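Local coordinates for protein N-acetylcysteine deacetylase (Bacillus subtilis, PDB 1YSJ) that probably removes the acetyl group from N-acetylcysteine to release cysteine and acetate, using two bound divalent metal ions, at residues F179-K184 with Q390-L395; G190-K195 with F361-G366; H124-A129 with E383-A388. The protein carries 1 engineered substitution. All coordinates share one frame; numbering follows the deposited sequence.

Contact 1 (F179-K184 with Q390-L395); sequences FGMHNK and QYFAEL. With NI (nickel (II) ion), chain C.
Phe179 and Phe392 are the residues whose CA atoms come nearest, 8.3 Å apart, where the strand end 179-184 runs nearly antiparallel (161°) to the helix 390-395. Phe392 carries the contact. With its CG beside the backbone N and anti to the carbonyl carbon (chi1 -80°), its ring leaves the helix and drives its far end into the strand. Gly180 O lies in the ring plane at that edge, 3.5 Å from Phe392 CZ. Just beside it, Met181 CB comes within 3.5 Å of the same Phe392 CZ. The selenomethionine SE lies obliquely to the ring, a Met-aromatic contact, and the bend at chi3 (92°) turns Met181 CE to 4.0 Å from Phe392 CE1. On the other flank Phe179 CB meets Phe392 CE2 at 4.1 Å, while Leu395 CD2 reaches Phe179 CD2. His182 points off the opposite side of the strand, where its NE2 binds nickel at 2.2 Å together with Cys122 and His124. Its ND1 donates an in-plane bond of 3.0 Å to Asn183 O, which holds the imidazole in orientation. Helix 124-139 flanks Met181 and Phe392, helix 325-334 covers Leu395, and strand 360-366 pairs alongside.

Contact 2 (G190-K195 with F361-G366); sequences GTIGVK and FFVWMG
The Phe361 ring turns its edge to Val194, whose CG1 sits near the ring plane 3.9 Å from Phe361 CZ, and Val363 CG1 lies in that plane too; Lys195 O approaches the ring obliquely. The Trp364 side chain heads for the other side of the sheet, with Gly193 CA 3.8 Å from Trp364 CB, and its indole forms a cation-pi contact with Lys184. These strands, 191-194 and 361-366, are an antiparallel pair in the mixed sheet of the M20 catalytic domain. Gly193 and Trp364 form a hydrogen-bonded pair, Gly193 N giving a bond of 2.7 Å to Trp364 O and Trp364 N answering to Gly193 O. A CB on Gly193 would collide with Trp364 CB, so glycine lets the strands come this close. Next along, Ile192 and Met365 are a non-hydrogen-bonded pair lying side by side. The selenomethionine chain, bent at chi2 (58°) and chi3, curls back to set Met365 CE 3.8 Å from Ile192 CG1, while Ile192 CG2 rests on Val363 CB. This apolar face looks toward helices 325-334 and 384-402. Where direct pairing gives out, one water donates to Gly193 O and to Phe362 O (2.8 Å) and accepts from Lys195 N.

Contact 3 (H124-A129 with E383-A388); sequences HDFHTA and EALTVA. With NI (nickel (II) ion), chain C.
His124 O, two residues before Phe126, which packs on Leu385, is gripped twice by Thr128: the Thr128 backbone N and the Thr128 OG1 hydroxyl each lie 3.0 Å from His124 O and reach it from opposite faces of the carbonyl plane. That doubles the hold on the first turn of helix 124-129, whose leading residue His124 binds nickel through NE2 at 2.0 Å. His124 ND1 is bonded to Asp99, a second-shell carboxylate that fixes how the imidazole is turned; His127 is similarly held between Asp97 and the backbone N of Asn183.

Phe126 makes most of the contact with helix 384-388, which crosses at 47°. Its CG lies anti to the backbone N (chi1 164°), which swings the ring out toward the other helix. There its edge meets the backbone, Ala384 C and Leu385 N lying in the ring plane. Phe126 CE1 is 3.8 Å from Ala384 CB, and Phe126 CZ reaches Ala388 CB at 4.0 Å. Leu385 slides past Phe126 in the opposite direction and sets CD2 obliquely to the ring, 3.6 Å from Phe126 CD1. The same Leu385 methyl also touches Ala129 CB at 3.9 Å, one turn on from Phe126. With an alanine at Phe126, Leu385 CD2 would probably keep little beyond Ala129 as a neighbour on this helix, and a gap would be likely to open against Ala384 and Ala388.

The ring is wedged between the two helices and the sheet beneath them, touching Met181 and Asn183 of strand 175-184 and Met365 of strand 360-366. Helix 28-43 flanks the pair, meeting Asp125 and Thr128 on one helix and Thr386 on the other.

Overall arrangement
From the N terminus, helix 124-139 comes first and waits for helix 384-402 near the end of the chain: contact 3 closes that longest loop. Strand 175-184 follows, and contact 1 joins it to a later turn of the same C-terminal helix, so the two loops cross. Contact 2 lies within both: after strand 191-194 the chain leaves for the four-stranded sheet, then comes back through helix 325-334 and edge strand 338-341 before strand 360-366. Met365 N and Lys184 N probably hydrogen-bond to His182 O and Met365 O respectively, knitting contacts 1 and 2 into one sheet. Contact 1 lays helix 384-402 on that sheet and contact 3 joins it to helix 124-139; the two share a nickel ion through His182 and His124.

Contact 1 (F179-K184 with Q390-L395)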
loop_
_atom_site.group_PDB
_atom_site.type_symbol
_atom_site.label_atom_id
_atom_site.label_comp_id
_atom_site.label_asym_id
_atom_site.label_seq_id
_atom_site.Cartn_x
_atom_site.Cartn_y
_atom_site.Cartn_z
ATOM N N PHE A 179 22.281 27.114 -24.094
ATOM C CA PHE A 179 22.250 27.886 -22.865
ATOM C C PHE A 179 20.826 28.084 -22.367
ATOM O O PHE A 179 19.884 28.168 -23.157
ATOM C CB PHE A 179 22.978 29.217 -23.064
ATOM C CG PHE A 179 24.361 29.055 -23.622
ATOM C CD1 PHE A 179 24.597 29.192 -24.989
ATOM C CD2 PHE A 179 25.423 28.723 -22.788
ATOM C CE1 PHE A 179 25.879 29.021 -25.510
ATOM C CE2 PHE A 179 26.709 28.548 -23.302
ATOM C CZ PHE A 179 26.936 28.698 -24.661
ATOM N N GLY A 180 20.683 28.140 -21.048
ATOM C CA GLY A 180 19.376 28.257 -20.429
ATOM C C GLY A 180 19.455 28.878 -19.054
ATOM O O GLY A 180 20.537 29.072 -18.503
HETATM N N MSE A 181 18.294 29.202 -18.506
HETATM C CA MSE A 181 18.227 29.755 -17.176
HETATM C C MSE A 181 17.089 29.118 -16.408
HETATM O O MSE A 181 16.159 28.555 -16.994
HETATM C CB MSE A 181 18.019 31.272 -17.234
HETATM C CG MSE A 181 16.578 31.717 -17.010
HETATM SE SE MSE A 181 16.275 33.588 -17.383
HETATM C CE MSE A 181 15.755 33.418 -19.201
ATOM N N HIS A 182 17.180 29.204 -15.088
ATOM C CA HIS A 182 15.996 29.102 -14.268
ATOM C C HIS A 182 16.004 30.227 -13.247
ATOM O O HIS A 182 17.036 30.513 -12.634
ATOM C CB HIS A 182 15.883 27.747 -13.583
ATOM C CG HIS A 182 14.469 27.358 -13.288
ATOM N ND1 HIS A 182 13.719 27.971 -12.307
ATOM C CD2 HIS A 182 13.658 26.443 -13.869
ATOM C CE1 HIS A 182 12.508 27.443 -12.289
ATOM N NE2 HIS A 182 12.445 26.513 -13.227
ATOM N N ASN A 183 14.851 30.869 -13.085
ATOM C CA ASN A 183 14.679 31.881 -12.055
ATOM C C ASN A 183 15.000 31.281 -10.692
ATOM O O ASN A 183 14.711 30.110 -10.436
ATOM C CB ASN A 183 13.257 32.459 -12.086
ATOM C CG ASN A 183 12.211 31.471 -11.597
ATOM O OD1 ASN A 183 11.963 31.353 -10.397
ATOM N ND2 ASN A 183 11.598 30.756 -12.525
ATOM N N LYS A 184 15.622 32.078 -9.835
ATOM C CA LYS A 184 15.991 31.637 -8.503
ATOM C C LYS A 184 15.494 32.676 -7.502
ATOM O O LYS A 184 16.126 33.720 -7.326
ATOM C CB LYS A 184 17.506 31.439 -8.406
ATOM C CG LYS A 184 17.965 30.464 -7.318
ATOM C CD LYS A 184 17.668 29.016 -7.708
ATOM C CE LYS A 184 18.397 28.020 -6.818
ATOM N NZ LYS A 184 17.786 27.910 -5.477
ATOM N N GLN A 390 19.119 41.001 -21.358
ATOM C CA GLN A 390 20.434 41.579 -21.633
ATOM C C GLN A 390 21.567 40.573 -21.431
ATOM O O GLN A 390 22.514 40.533 -22.225
ATOM C CB GLN A 390 20.684 42.806 -20.751
ATOM C CG GLN A 390 19.737 43.977 -20.975
ATOM C CD GLN A 390 20.154 45.230 -20.209
ATOM O OE1 GLN A 390 19.805 46.350 -20.593
ATOM N NE2 GLN A 390 20.912 45.049 -19.130
ATOM N N TYR A 391 21.468 39.774 -20.370
ATOM C CA TYR A 391 22.495 38.788 -20.043
ATOM C C TYR A 391 22.728 37.775 -21.164
ATOM O O TYR A 391 23.870 37.530 -21.558
ATOM C CB TYR A 391 22.153 38.047 -18.745
ATOM C CG TYR A 391 23.189 37.019 -18.356
ATOM C CD1 TYR A 391 24.398 37.407 -17.778
ATOM C CD2 TYR A 391 22.969 35.656 -18.586
ATOM C CE1 TYR A 391 25.363 36.464 -17.427
ATOM C CE2 TYR A 391 23.923 34.706 -18.236
ATOM C CZ TYR A 391 25.119 35.119 -17.657
ATOM O OH TYR A 391 26.072 34.192 -17.305
ATOM N N PHE A 392 21.643 37.190 -21.662
ATOM C CA PHE A 392 21.726 36.164 -22.691
ATOM C C PHE A 392 22.064 36.732 -24.065
ATOM O O PHE A 392 22.638 36.033 -24.902
ATOM C CB PHE A 392 20.445 35.326 -22.727
ATOM C CG PHE A 392 20.392 34.277 -21.657
ATOM C CD1 PHE A 392 19.830 34.558 -20.413
ATOM C CD2 PHE A 392 20.928 33.015 -21.881
ATOM C CE1 PHE A 392 19.795 33.591 -19.415
ATOM C CE2 PHE A 392 20.892 32.030 -20.885
ATOM C CZ PHE A 392 20.330 32.318 -19.655
ATOM N N ALA A 393 21.717 37.998 -24.289
ATOM C CA ALA A 393 22.130 38.703 -25.500
ATOM C C ALA A 393 23.644 38.916 -25.503
ATOM O O ALA A 393 24.302 38.722 -26.528
ATOM C CB ALA A 393 21.396 40.027 -25.628
ATOM N N GLU A 394 24.197 39.296 -24.352
ATOM C CA GLU A 394 25.631 39.534 -24.251
ATOM C C GLU A 394 26.414 38.225 -24.227
ATOM O O GLU A 394 27.487 38.129 -24.829
ATOM C CB GLU A 394 25.962 40.393 -23.028
ATOM C CG GLU A 394 27.293 41.129 -23.131
ATOM C CD GLU A 394 27.341 42.142 -24.279
ATOM O OE1 GLU A 394 26.308 42.793 -24.567
ATOM O OE2 GLU A 394 28.425 42.290 -24.886
ATOM N N LEU A 395 25.862 37.221 -23.548
ATOM C CA LEU A 395 26.437 35.878 -23.519
ATOM C C LEU A 395 26.543 35.281 -24.923
ATOM O O LEU A 395 27.584 34.736 -25.286
ATOM C CB LEU A 395 25.623 34.959 -22.601
ATOM C CG LEU A 395 26.098 33.515 -22.410
ATOM C CD1 LEU A 395 27.446 33.456 -21.692
ATOM C CD2 LEU A 395 25.058 32.710 -21.660
HETATM NI NI NI C . 10.663 25.480 -13.991
HETATM O O HOH W 1 10.791 23.662 -13.519
HETATM O O HOH W 2 11.960 24.742 -15.707
#

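Contact 2 (G190-K195 with F361-G366)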
loop_
_atom_site.group_PDB
_atom_site.type_symbol
_atom_site.label_atom_id
_atom_site.label_comp_id
_atom_site.label_asym_id
_atom_site.label_seq_id
_atom_site.Cartn_x
_atom_site.Cartn_y
_atom_site.Cartn_z
ATOM N N GLY A 190 19.663 41.183 -10.560
ATOM C CA GLY A 190 20.977 41.611 -11.027
ATOM C C GLY A 190 22.055 40.571 -10.777
ATOM O O GLY A 190 23.213 40.768 -11.148
ATOM N N THR A 191 21.667 39.464 -10.148
ATOM C CA THR A 191 22.588 38.387 -9.806
ATOM C C THR A 191 22.310 37.114 -10.614
ATOM O O THR A 191 21.170 36.659 -10.707
ATOM C CB THR A 191 22.562 38.088 -8.290
ATOM O OG1 THR A 191 22.910 39.277 -7.567
ATOM C CG2 THR A 191 23.551 36.986 -7.930
ATOM N N ILE A 192 23.375 36.561 -11.192
ATOM C CA ILE A 192 23.333 35.335 -11.987
ATOM C C ILE A 192 24.146 34.247 -11.265
ATOM O O ILE A 192 25.297 34.473 -10.880
ATOM C CB ILE A 192 23.876 35.585 -13.435
ATOM C CG1 ILE A 192 22.956 36.538 -14.214
ATOM C CG2 ILE A 192 24.009 34.285 -14.222
ATOM C CD1 ILE A 192 23.363 37.999 -14.185
ATOM N N GLY A 193 23.533 33.081 -11.061
ATOM C CA GLY A 193 24.180 31.960 -10.372
ATOM C C GLY A 193 24.976 31.092 -11.328
ATOM O O GLY A 193 24.426 30.555 -12.289
ATOM N N VAL A 194 26.269 30.940 -11.050
ATOM C CA VAL A 194 27.208 30.335 -11.994
ATOM C C VAL A 194 28.101 29.259 -11.355
ATOM O O VAL A 194 28.805 29.528 -10.379
ATOM C CB VAL A 194 28.096 31.441 -12.662
ATOM C CG1 VAL A 194 29.230 30.834 -13.466
ATOM C CG2 VAL A 194 27.256 32.355 -13.554
ATOM N N LYS A 195 28.063 28.046 -11.913
ATOM C CA LYS A 195 29.029 26.990 -11.566
ATOM C C LYS A 195 29.268 26.017 -12.728
ATOM O O LYS A 195 28.373 25.788 -13.545
ATOM C CB LYS A 195 28.604 26.226 -10.300
ATOM C CG LYS A 195 27.535 25.151 -10.515
ATOM C CD LYS A 195 27.156 24.425 -9.216
ATOM C CE LYS A 195 28.312 23.613 -8.624
ATOM N NZ LYS A 195 28.780 22.516 -9.518
ATOM N N PHE A 361 25.417 25.280 -20.867
ATOM C CA PHE A 361 25.512 26.007 -19.608
ATOM C C PHE A 361 24.146 26.519 -19.140
ATOM O O PHE A 361 23.424 27.182 -19.884
ATOM C CB PHE A 361 26.508 27.164 -19.726
ATOM C CG PHE A 361 27.249 27.453 -18.456
ATOM C CD1 PHE A 361 28.442 26.792 -18.165
ATOM C CD2 PHE A 361 26.758 28.382 -17.544
ATOM C CE1 PHE A 361 29.136 27.052 -16.988
ATOM C CE2 PHE A 361 27.448 28.649 -16.356
ATOM C CZ PHE A 361 28.636 27.981 -16.080
ATOM N N PHE A 362 23.814 26.214 -17.890
ATOM C CA PHE A 362 22.536 26.572 -17.297
ATOM C C PHE A 362 22.787 27.420 -16.055
ATOM O O PHE A 362 23.539 27.017 -15.165
ATOM C CB PHE A 362 21.786 25.289 -16.931
ATOM C CG PHE A 362 20.322 25.485 -16.637
ATOM C CD1 PHE A 362 19.402 25.627 -17.672
ATOM C CD2 PHE A 362 19.860 25.483 -15.324
ATOM C CE1 PHE A 362 18.040 25.786 -17.402
ATOM C CE2 PHE A 362 18.502 25.640 -15.039
ATOM C CZ PHE A 362 17.592 25.789 -16.079
ATOM N N VAL A 363 22.159 28.589 -15.989
ATOM C CA VAL A 363 22.398 29.516 -14.874
ATOM C C VAL A 363 21.153 29.812 -14.031
ATOM O O VAL A 363 20.020 29.685 -14.510
ATOM C CB VAL A 363 23.018 30.858 -15.354
ATOM C CG1 VAL A 363 24.383 30.630 -15.972
ATOM C CG2 VAL A 363 22.088 31.586 -16.330
ATOM N N TRP A 364 21.379 30.207 -12.776
ATOM C CA TRP A 364 20.317 30.758 -11.939
ATOM C C TRP A 364 20.131 32.234 -12.268
ATOM O O TRP A 364 21.105 32.985 -12.333
ATOM C CB TRP A 364 20.636 30.632 -10.445
ATOM C CG TRP A 364 20.790 29.234 -9.873
ATOM C CD1 TRP A 364 21.689 28.845 -8.916
ATOM C CD2 TRP A 364 20.016 28.060 -10.190
ATOM N NE1 TRP A 364 21.531 27.511 -8.624
ATOM C CE2 TRP A 364 20.516 27.003 -9.390
ATOM C CE3 TRP A 364 18.957 27.798 -11.067
ATOM C CZ2 TRP A 364 19.990 25.706 -9.442
ATOM C CZ3 TRP A 364 18.438 26.505 -11.124
ATOM C CH2 TRP A 364 18.957 25.477 -10.314
HETATM N N MSE A 365 18.884 32.647 -12.470
HETATM C CA MSE A 365 18.562 34.058 -12.631
HETATM C C MSE A 365 17.897 34.572 -11.353
HETATM O O MSE A 365 16.776 34.175 -11.028
HETATM C CB MSE A 365 17.647 34.259 -13.844
HETATM C CG MSE A 365 17.405 35.722 -14.251
HETATM SE SE MSE A 365 19.030 36.747 -14.678
HETATM C CE MSE A 365 19.826 35.577 -16.080
ATOM N N GLY A 366 18.594 35.442 -10.625
ATOM C CA GLY A 366 18.043 36.049 -9.415
ATOM C C GLY A 366 16.761 36.804 -9.712
ATOM O O GLY A 366 16.713 37.601 -10.649
HETATM O O HOH W 3 18.990 38.502 -11.882
HETATM O O HOH W 4 25.259 27.862 -13.164
#

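Contact 3 (H124-A129 with E383-A388)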
loop_
_atom_site.group_PDB
_atom_site.type_symbol
_atom_site.label_atom_id
_atom_site.label_comp_id
_atom_site.label_asym_id
_atom_site.label_seq_id
_atom_site.Cartn_x
_atom_site.Cartn_y
_atom_site.Cartn_z
ATOM N N HIS A 124 7.979 30.264 -15.711
ATOM C CA HIS A 124 8.253 29.970 -17.121
ATOM C C HIS A 124 7.741 31.068 -18.049
ATOM O O HIS A 124 8.254 31.248 -19.164
ATOM C CB HIS A 124 7.664 28.614 -17.506
ATOM C CG HIS A 124 8.312 27.455 -16.812
ATOM N ND1 HIS A 124 8.100 26.146 -17.194
ATOM C CD2 HIS A 124 9.176 27.406 -15.768
ATOM C CE1 HIS A 124 8.792 25.343 -16.406
ATOM N NE2 HIS A 124 9.455 26.081 -15.534
ATOM N N ASP A 125 6.721 31.791 -17.588
ATOM C CA ASP A 125 6.271 33.002 -18.251
ATOM C C ASP A 125 7.419 34.025 -18.295
ATOM O O ASP A 125 7.706 34.594 -19.351
ATOM C CB ASP A 125 5.017 33.578 -17.562
ATOM C CG ASP A 125 5.194 33.783 -16.058
ATOM O OD1 ASP A 125 5.989 33.057 -15.424
ATOM O OD2 ASP A 125 4.517 34.671 -15.499
ATOM N N PHE A 126 8.082 34.218 -17.149
ATOM C CA PHE A 126 9.299 35.029 -17.052
ATOM C C PHE A 126 10.429 34.562 -17.978
ATOM O O PHE A 126 11.016 35.382 -18.684
ATOM C CB PHE A 126 9.785 35.113 -15.598
ATOM C CG PHE A 126 11.206 35.597 -15.451
ATOM C CD1 PHE A 126 11.520 36.943 -15.608
ATOM C CD2 PHE A 126 12.231 34.702 -15.144
ATOM C CE1 PHE A 126 12.831 37.391 -15.474
ATOM C CE2 PHE A 126 13.548 35.139 -15.006
ATOM C CZ PHE A 126 13.848 36.488 -15.172
ATOM N N HIS A 127 10.736 33.264 -17.971
ATOM C CA HIS A 127 11.786 32.721 -18.842
ATOM C C HIS A 127 11.499 33.036 -20.303
ATOM O O HIS A 127 12.388 33.493 -21.027
ATOM C CB HIS A 127 11.951 31.204 -18.680
ATOM C CG HIS A 127 12.296 30.772 -17.290
ATOM N ND1 HIS A 127 11.980 29.522 -16.804
ATOM C CD2 HIS A 127 12.912 31.425 -16.277
ATOM C CE1 HIS A 127 12.395 29.421 -15.554
ATOM N NE2 HIS A 127 12.959 30.565 -15.209
ATOM N N THR A 128 10.251 32.793 -20.713
ATOM C CA THR A 128 9.799 33.021 -22.084
ATOM C C THR A 128 9.929 34.485 -22.502
ATOM O O THR A 128 10.572 34.783 -23.512
ATOM C CB THR A 128 8.344 32.510 -22.287
ATOM O OG1 THR A 128 8.319 31.085 -22.122
ATOM C CG2 THR A 128 7.810 32.871 -23.674
ATOM N N ALA A 129 9.339 35.387 -21.722
ATOM C CA ALA A 129 9.400 36.824 -22.015
ATOM C C ALA A 129 10.838 37.359 -22.076
ATOM O O ALA A 129 11.159 38.152 -22.959
ATOM C CB ALA A 129 8.573 37.616 -21.016
ATOM N N GLU A 383 11.852 43.278 -12.565
ATOM C CA GLU A 383 13.083 43.980 -12.933
ATOM C C GLU A 383 14.127 43.020 -13.512
ATOM O O GLU A 383 15.000 43.433 -14.281
ATOM C CB GLU A 383 13.666 44.745 -11.737
ATOM C CG GLU A 383 12.758 45.844 -11.163
ATOM C CD GLU A 383 12.769 47.146 -11.964
ATOM O OE1 GLU A 383 13.150 47.137 -13.158
ATOM O OE2 GLU A 383 12.384 48.189 -11.389
ATOM N N ALA A 384 14.018 41.742 -13.147
ATOM C CA ALA A 384 14.901 40.689 -13.661
ATOM C C ALA A 384 14.732 40.444 -15.165
ATOM O O ALA A 384 15.588 39.816 -15.792
ATOM C CB ALA A 384 14.694 39.397 -12.885
ATOM N N LEU A 385 13.630 40.938 -15.730
ATOM C CA LEU A 385 13.357 40.826 -17.162
ATOM C C LEU A 385 14.374 41.588 -18.002
ATOM O O LEU A 385 14.775 41.128 -19.069
ATOM C CB LEU A 385 11.944 41.305 -17.483
ATOM C CG LEU A 385 10.796 40.332 -17.204
ATOM C CD1 LEU A 385 9.464 41.084 -17.128
ATOM C CD2 LEU A 385 10.746 39.228 -18.261
ATOM N N THR A 386 14.783 42.754 -17.513
ATOM C CA THR A 386 15.877 43.505 -18.121
ATOM C C THR A 386 17.180 42.714 -17.972
ATOM O O THR A 386 17.871 42.452 -18.961
ATOM C CB THR A 386 16.002 44.910 -17.490
ATOM O OG1 THR A 386 14.760 45.606 -17.649
ATOM C CG2 THR A 386 17.120 45.722 -18.142
ATOM N N VAL A 387 17.484 42.311 -16.739
ATOM C CA VAL A 387 18.702 41.561 -16.428
ATOM C C VAL A 387 18.883 40.365 -17.357
ATOM O O VAL A 387 19.912 40.242 -18.022
ATOM C CB VAL A 387 18.732 41.075 -14.948
ATOM C CG1 VAL A 387 20.039 40.345 -14.646
ATOM C CG2 VAL A 387 18.544 42.252 -13.979
ATOM N N ALA A 388 17.869 39.506 -17.406
ATOM C CA ALA A 388 17.953 38.234 -18.109
ATOM C C ALA A 388 18.022 38.387 -19.627
ATOM O O ALA A 388 18.776 37.672 -20.292
ATOM C CB ALA A 388 16.786 37.334 -17.709
HETATM NI NI NI C . 10.663 25.480 -13.991
HETATM O O HOH W 1 10.791 23.662 -13.519
HETATM O O HOH W 2 11.960 24.742 -15.707
#